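Local coordinates for protein hepatocyte growth factor-regulated tyrosine kinase substrate (Drosophila melanogaster, PDB 1DVP) that binds phosphatidylinositol, ubiquitin and zinc, drives endosome membrane invagination and multivesicular body formation, and promotes degradation of active tyrosine kinase receptors, potentially by sorting them into these bodies, at residues Arg176-Arg181 with Glu206-Asp211; Arg162-Cys167 with Gln185-Gln190. All coordinates share one frame; numbering follows the deposited sequence.

Contact 1: Arg176-Arg181 with Glu206-Asp211. With ZN (zinc ion), chain C; CIT (citric acid), chain D.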
loop_
_atom_site.group_PDB
_atom_site.type_symbol
_atom_site.label_atom_id
_atom_site.label_comp_id
_atom_site.label_asym_id
_atom_site.label_seq_id
_atom_site.Cartn_x
_atom_site.Cartn_y
_atom_site.Cartn_z
ATOM N N ARG A 176 5.597 -13.176 1.727
ATOM C CA ARG A 176 4.800 -12.066 2.230
ATOM C C ARG A 176 3.925 -11.332 1.204
ATOM O O ARG A 176 4.057 -11.493 -0.023
ATOM C CB ARG A 176 5.746 -11.077 2.910
ATOM C CG ARG A 176 6.731 -10.433 1.920
ATOM C CD ARG A 176 7.588 -9.351 2.595
ATOM N NE ARG A 176 8.585 -8.837 1.668
ATOM C CZ ARG A 176 8.498 -7.750 0.929
ATOM N NH1 ARG A 176 7.421 -6.922 0.954
ATOM N NH2 ARG A 176 9.518 -7.525 0.090
ATOM N N LYS A 177 3.054 -10.483 1.727
ATOM C CA LYS A 177 2.129 -9.748 0.887
ATOM C C LYS A 177 2.741 -8.554 0.202
ATOM O O LYS A 177 3.793 -8.019 0.611
ATOM C CB LYS A 177 0.933 -9.310 1.719
ATOM C CG LYS A 177 1.309 -8.487 2.934
ATOM C CD LYS A 177 0.075 -8.326 3.890
ATOM C CE LYS A 177 -0.642 -9.649 4.038
ATOM N NZ LYS A 177 -0.144 -10.472 5.219
ATOM N N HIS A 178 2.082 -8.168 -0.874
ATOM C CA HIS A 178 2.500 -7.023 -1.664
ATOM C C HIS A 178 1.201 -6.460 -2.186
ATOM O O HIS A 178 0.302 -7.253 -2.497
ATOM C CB HIS A 178 3.349 -7.452 -2.876
ATOM C CG HIS A 178 4.594 -8.188 -2.528
ATOM N ND1 HIS A 178 5.794 -7.552 -2.219
ATOM C CD2 HIS A 178 4.812 -9.523 -2.367
ATOM C CE1 HIS A 178 6.681 -8.468 -1.871
ATOM N NE2 HIS A 178 6.112 -9.667 -1.948
ATOM N N HIS A 179 1.057 -5.124 -2.256
ATOM C CA HIS A 179 -0.170 -4.599 -2.828
ATOM C C HIS A 179 -0.004 -4.266 -4.313
ATOM O O HIS A 179 1.067 -3.792 -4.776
ATOM C CB HIS A 179 -0.633 -3.298 -2.104
ATOM C CG HIS A 179 -1.039 -3.509 -0.678
ATOM N ND1 HIS A 179 -0.124 -3.675 0.347
ATOM C CD2 HIS A 179 -2.268 -3.576 -0.105
ATOM C CE1 HIS A 179 -0.771 -3.830 1.487
ATOM N NE2 HIS A 179 -2.073 -3.775 1.238
ATOM N N CYS A 180 -1.063 -4.524 -5.072
ATOM C CA CYS A 180 -1.137 -4.139 -6.472
ATOM C C CYS A 180 -1.486 -2.633 -6.392
ATOM O O CYS A 180 -2.478 -2.260 -5.756
ATOM C CB CYS A 180 -2.311 -4.819 -7.167
ATOM S SG CYS A 180 -2.680 -4.212 -8.839
ATOM N N ARG A 181 -0.756 -1.799 -7.083
ATOM C CA ARG A 181 -1.079 -0.368 -7.063
ATOM C C ARG A 181 -2.308 0.000 -7.904
ATOM O O ARG A 181 -2.797 1.106 -7.772
ATOM C CB ARG A 181 0.126 0.427 -7.544
ATOM C CG ARG A 181 1.121 0.651 -6.514
ATOM C CD ARG A 181 1.800 -0.592 -6.037
ATOM N NE ARG A 181 2.962 -0.207 -5.232
ATOM C CZ ARG A 181 3.648 -0.991 -4.414
ATOM N NH1 ARG A 181 3.342 -2.277 -4.211
ATOM N NH2 ARG A 181 4.684 -0.454 -3.768
ATOM N N GLU A 206 6.928 2.974 -13.472
ATOM C CA GLU A 206 6.346 1.644 -13.489
ATOM C C GLU A 206 6.308 1.136 -12.052
ATOM O O GLU A 206 7.330 1.133 -11.378
ATOM C CB GLU A 206 7.184 0.724 -14.357
ATOM C CG GLU A 206 6.899 0.965 -15.817
ATOM C CD GLU A 206 7.604 0.005 -16.729
ATOM O OE1 GLU A 206 7.444 0.136 -17.966
ATOM O OE2 GLU A 206 8.318 -0.881 -16.210
ATOM N N VAL A 207 5.128 0.732 -11.597
ATOM C CA VAL A 207 4.951 0.248 -10.246
ATOM C C VAL A 207 4.380 -1.199 -10.282
ATOM O O VAL A 207 3.870 -1.664 -11.301
ATOM C CB VAL A 207 3.977 1.174 -9.469
ATOM C CG1 VAL A 207 4.606 2.563 -9.223
ATOM C CG2 VAL A 207 2.687 1.338 -10.251
ATOM N N ARG A 208 4.430 -1.890 -9.139
ATOM C CA ARG A 208 3.944 -3.278 -9.049
ATOM C C ARG A 208 2.419 -3.391 -9.304
ATOM O O ARG A 208 1.683 -2.604 -8.749
ATOM C CB ARG A 208 4.280 -3.806 -7.639
ATOM C CG ARG A 208 3.692 -5.204 -7.349
ATOM C CD ARG A 208 3.774 -5.540 -5.882
ATOM N NE ARG A 208 5.155 -5.492 -5.430
ATOM C CZ ARG A 208 6.051 -6.457 -5.594
ATOM N NH1 ARG A 208 5.724 -7.573 -6.210
ATOM N NH2 ARG A 208 7.270 -6.310 -5.116
ATOM N N VAL A 209 1.966 -4.318 -10.183
ATOM C CA VAL A 209 0.546 -4.563 -10.410
ATOM C C VAL A 209 0.291 -6.115 -10.413
ATOM O O VAL A 209 1.197 -6.896 -10.652
ATOM C CB VAL A 209 0.044 -3.992 -11.757
ATOM C CG1 VAL A 209 0.064 -2.451 -11.744
ATOM C CG2 VAL A 209 0.909 -4.461 -12.912
ATOM N N CYS A 210 -0.925 -6.547 -10.150
ATOM C CA CYS A 210 -1.251 -7.964 -10.187
ATOM C C CYS A 210 -1.523 -8.372 -11.668
ATOM O O CYS A 210 -1.723 -7.530 -12.571
ATOM C CB CYS A 210 -2.492 -8.242 -9.322
ATOM S SG CYS A 210 -3.984 -7.705 -10.085
ATOM N N ASP A 211 -1.537 -9.676 -11.889
ATOM C CA ASP A 211 -1.756 -10.233 -13.213
ATOM C C ASP A 211 -3.081 -9.822 -13.804
ATOM O O ASP A 211 -3.121 -9.419 -14.919
ATOM C CB ASP A 211 -1.596 -11.765 -13.160
ATOM C CG ASP A 211 -0.144 -12.148 -13.024
ATOM O OD1 ASP A 211 0.676 -11.303 -13.362
ATOM O OD2 ASP A 211 0.201 -13.255 -12.603
HETATM ZN ZN ZN C . -4.530 -5.485 -9.317
HETATM C C1 CIT D . 7.826 -1.790 -1.553
HETATM O O1 CIT D . 8.487 -2.138 -2.583
HETATM O O2 CIT D . 7.621 -0.394 -1.538
HETATM C C2 CIT D . 7.174 -2.676 -0.345
HETATM C C3 CIT D . 5.698 -2.867 -0.730
HETATM O O7 CIT D . 4.953 -1.655 -0.900
HETATM C C4 CIT D . 4.756 -3.626 0.214
HETATM C C5 CIT D . 3.345 -3.618 -0.297
HETATM O O3 CIT D . 2.991 -3.500 -1.496
HETATM O O4 CIT D . 2.425 -3.694 0.679
HETATM C C6 CIT D . 5.828 -3.868 -1.938
HETATM O O5 CIT D . 6.109 -5.026 -1.817
HETATM O O6 CIT D . 5.620 -3.527 -3.146
#
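Cys-180 and Cys-210 bring two strand regions of the FYVE zinc finger together on one zinc ion, and residues 176-181 carry the RKHHCR sequence that is the family's basic signature. Around the metal the packing is close. SG of Cys-180 binds the zinc at 2.3 Å and SG of Cys-210 at 2.4 Å, with Cys-183 and Cys-213 completing the four sulfurs. The Cys-180 sulfur also accepts the backbone N of Cys-210 at 3.2 Å, so metal and N-H together fix its position. One residue on, Arg-181 N donates to Arg-208 O at 3.1 Å in a nearly straight bond (174°), and Val-207 CG2 packs against CB of Arg-181.

The other end is looser: the partly exposed His-178, Arg-181 and Arg-208, joined by the buried His-179, face a citrate, probably from the crystallisation liquor. Here the guanidinium of Arg-208 lies flat on the His-178 ring, centres 4.1 Å apart and planes 28° apart, with ND1 over the middle of the guanidinium. The Arg-208 chain bends at chi3 (-58°), which turns NE toward the citrate. Several donors of the motif meet the ligand's oxygens, including ND1 of His-178 and ND1 of His-179, and Arg-181 NH2 of the second subunit joins them. Such a basic pocket is consistent with binding the phosphorylated inositol headgroup, the citrate probably standing in for it. Citrate O6 would probably offset the repulsion between two like charges, accepting both Arg-181 NH1 at 2.8 Å and Arg-208 NE at 3.0 Å.

Contact 2: Arg162-Cys167 with Gln185-Gln190. With ZN (zinc ion), chain B.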
loop_
_atom_site.group_PDB
_atom_site.type_symbol
_atom_site.label_atom_id
_atom_site.label_comp_id
_atom_site.label_asym_id
_atom_site.label_seq_id
_atom_site.Cartn_x
_atom_site.Cartn_y
_atom_site.Cartn_z
ATOM N N ARG A 162 -5.079 -12.723 4.385
ATOM C CA ARG A 162 -4.089 -13.697 4.783
ATOM C C ARG A 162 -3.684 -14.636 3.661
ATOM O O ARG A 162 -2.804 -15.474 3.865
ATOM C CB ARG A 162 -4.585 -14.495 5.973
ATOM N N VAL A 163 -4.338 -14.498 2.505
ATOM C CA VAL A 163 -4.001 -15.298 1.353
ATOM C C VAL A 163 -3.876 -14.395 0.154
ATOM O O VAL A 163 -4.446 -13.286 0.122
ATOM C CB VAL A 163 -5.028 -16.464 1.081
ATOM C CG1 VAL A 163 -5.130 -17.312 2.309
ATOM C CG2 VAL A 163 -6.415 -15.957 0.608
ATOM N N CYS A 164 -3.083 -14.814 -0.821
ATOM C CA CYS A 164 -2.932 -14.007 -2.044
ATOM C C CYS A 164 -4.280 -13.916 -2.785
ATOM O O CYS A 164 -4.811 -14.945 -3.109
ATOM C CB CYS A 164 -1.956 -14.641 -3.009
ATOM S SG CYS A 164 -2.157 -13.939 -4.676
ATOM N N HIS A 165 -4.778 -12.700 -3.110
ATOM C CA HIS A 165 -6.091 -12.533 -3.741
ATOM C C HIS A 165 -6.293 -13.396 -5.012
ATOM O O HIS A 165 -7.377 -13.931 -5.259
ATOM C CB HIS A 165 -6.286 -11.051 -4.119
ATOM C CG HIS A 165 -7.665 -10.706 -4.607
ATOM N ND1 HIS A 165 -8.783 -10.786 -3.799
ATOM C CD2 HIS A 165 -8.100 -10.257 -5.807
ATOM C CE1 HIS A 165 -9.846 -10.409 -4.484
ATOM N NE2 HIS A 165 -9.459 -10.086 -5.707
ATOM N N ARG A 166 -5.245 -13.520 -5.810
ATOM C CA ARG A 166 -5.371 -14.264 -7.032
ATOM C C ARG A 166 -5.236 -15.776 -6.914
ATOM O O ARG A 166 -6.177 -16.526 -7.268
ATOM C CB ARG A 166 -4.374 -13.731 -8.107
ATOM C CG ARG A 166 -4.604 -14.315 -9.542
ATOM C CD ARG A 166 -3.593 -13.727 -10.541
ATOM N NE ARG A 166 -3.791 -14.049 -11.976
ATOM C CZ ARG A 166 -4.726 -13.504 -12.773
ATOM N NH1 ARG A 166 -5.623 -12.618 -12.331
ATOM N NH2 ARG A 166 -4.704 -13.777 -14.070
ATOM N N CYS A 167 -4.096 -16.238 -6.400
ATOM C CA CYS A 167 -3.885 -17.693 -6.371
ATOM C C CYS A 167 -4.287 -18.368 -5.077
ATOM O O CYS A 167 -4.369 -19.583 -5.023
ATOM C CB CYS A 167 -2.425 -17.984 -6.705
ATOM S SG CYS A 167 -1.226 -17.687 -5.341
ATOM N N GLN A 185 -5.517 -4.682 -3.904
ATOM C CA GLN A 185 -5.539 -5.983 -3.189
ATOM C C GLN A 185 -4.118 -6.435 -2.853
ATOM O O GLN A 185 -3.156 -5.871 -3.423
ATOM C CB GLN A 185 -6.194 -7.076 -4.055
ATOM C CG GLN A 185 -7.711 -7.065 -3.866
ATOM C CD GLN A 185 -8.076 -7.583 -2.476
ATOM O OE1 GLN A 185 -7.224 -8.124 -1.682
ATOM N NE2 GLN A 185 -9.315 -7.456 -2.166
ATOM N N VAL A 186 -4.007 -7.462 -1.984
ATOM C CA VAL A 186 -2.704 -8.021 -1.565
ATOM C C VAL A 186 -2.603 -9.318 -2.343
ATOM O O VAL A 186 -3.628 -9.980 -2.539
ATOM C CB VAL A 186 -2.572 -8.358 -0.034
ATOM C CG1 VAL A 186 -2.393 -7.048 0.781
ATOM C CG2 VAL A 186 -3.798 -9.079 0.440
ATOM N N PHE A 187 -1.378 -9.604 -2.784
ATOM C CA PHE A 187 -0.993 -10.764 -3.581
ATOM C C PHE A 187 0.417 -11.209 -3.179
ATOM O O PHE A 187 1.178 -10.439 -2.520
ATOM C CB PHE A 187 -0.907 -10.378 -5.079
ATOM C CG PHE A 187 -2.163 -9.737 -5.634
ATOM C CD1 PHE A 187 -2.474 -8.388 -5.406
ATOM C CD2 PHE A 187 -3.030 -10.486 -6.426
ATOM C CE1 PHE A 187 -3.631 -7.789 -5.960
ATOM C CE2 PHE A 187 -4.171 -9.924 -6.971
ATOM C CZ PHE A 187 -4.483 -8.545 -6.735
ATOM N N CYS A 188 0.756 -12.432 -3.593
ATOM C CA CYS A 188 2.079 -12.981 -3.384
ATOM C C CYS A 188 2.964 -12.298 -4.479
ATOM O O CYS A 188 2.476 -11.630 -5.376
ATOM C CB CYS A 188 2.103 -14.503 -3.596
ATOM S SG CYS A 188 1.709 -15.009 -5.298
ATOM N N GLY A 189 4.266 -12.418 -4.323
ATOM C CA GLY A 189 5.211 -11.819 -5.250
ATOM C C GLY A 189 5.073 -12.416 -6.663
ATOM O O GLY A 189 5.163 -11.672 -7.626
ATOM N N GLN A 190 4.820 -13.726 -6.799
ATOM C CA GLN A 190 4.661 -14.298 -8.126
ATOM C C GLN A 190 3.394 -13.866 -8.820
ATOM O O GLN A 190 3.351 -13.942 -10.017
ATOM C CB GLN A 190 4.725 -15.851 -8.139
ATOM C CG GLN A 190 5.932 -16.319 -7.451
ATOM C CD GLN A 190 5.869 -17.799 -7.248
ATOM O OE1 GLN A 190 6.113 -18.569 -8.179
ATOM N NE2 GLN A 190 5.478 -18.213 -6.064
HETATM ZN ZN ZN B . -0.423 -15.380 -5.793
#
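Cys-164 and Cys-188 meet at one zinc ion, the other metal centre of this FYVE finger. Metal bonds come first: SG of Cys-164 and SG of Cys-167 each lie 2.5 Å from the zinc, SG of Cys-188 lies 2.2 Å away, and Cys-191 supplies the fourth sulfur of this pair of CxxC motifs.

Hydrogen bonds join the two segments beside the metal. SG of Cys-164 accepts the backbone N of Cys-188 at 3.5 Å and, within 162-167 itself, that of Cys-167 as well; two N-H groups on a zinc-bound sulfur would probably help to stabilise its negative charge. Next to it His-165 N donates to Val-186 O at 3.0 Å.

The remaining contacts involve two rings. The Gln-185 side chain crosses that of His-165 at about a right angle, its amide and the imidazole stacked with planes only 7° apart. Its CG sits over the middle of the ring, 3.7 Å from the His-165 centroid, while a bend at chi2 (-71°) carries CD toward ND1. OE1 of Gln-185 meanwhile accepts Val-186 N at 3.3 Å, which holds the amide in place. An alanine at Gln-185, lacking CG and the amide, would probably leave this face of the His-165 ring without most of its cover and Val-186 N without its side-chain acceptor. The Phe-187 ring takes CB of His-165 over one face and CB of Arg-166 at its edge.

Within the fold, the loop 162-167 lies against strand 186-187, which pairs in antiparallel fashion with strand 178-179, and Phe-187 reaches on to Cys-210 just ahead of helix 211-219.

Overall arrangement
Contacts 1 and 2, with centres about 9 Å apart, each join two parts of the same finger around a four-cysteine zinc, and their segments alternate along the chain. The small antiparallel sheet of strands 178-179 and 186-187 couples them: His-178 O probably bonds to Phe-187 N, and Cys-180 N to Gln-185 O. A single buried ring, Phe-187, links the surroundings of the two zincs. Contact 1 has both its cysteines buried, while contact 2 buries Cys-164 and Cys-188 but leaves Cys-167 exposed. Toward the surface, contact 1 gathers arginines and histidines at a ligand pocket shared with the second subunit, whereas contact 2 offers an imidazole-amide stack that no other chain of the assembly touches.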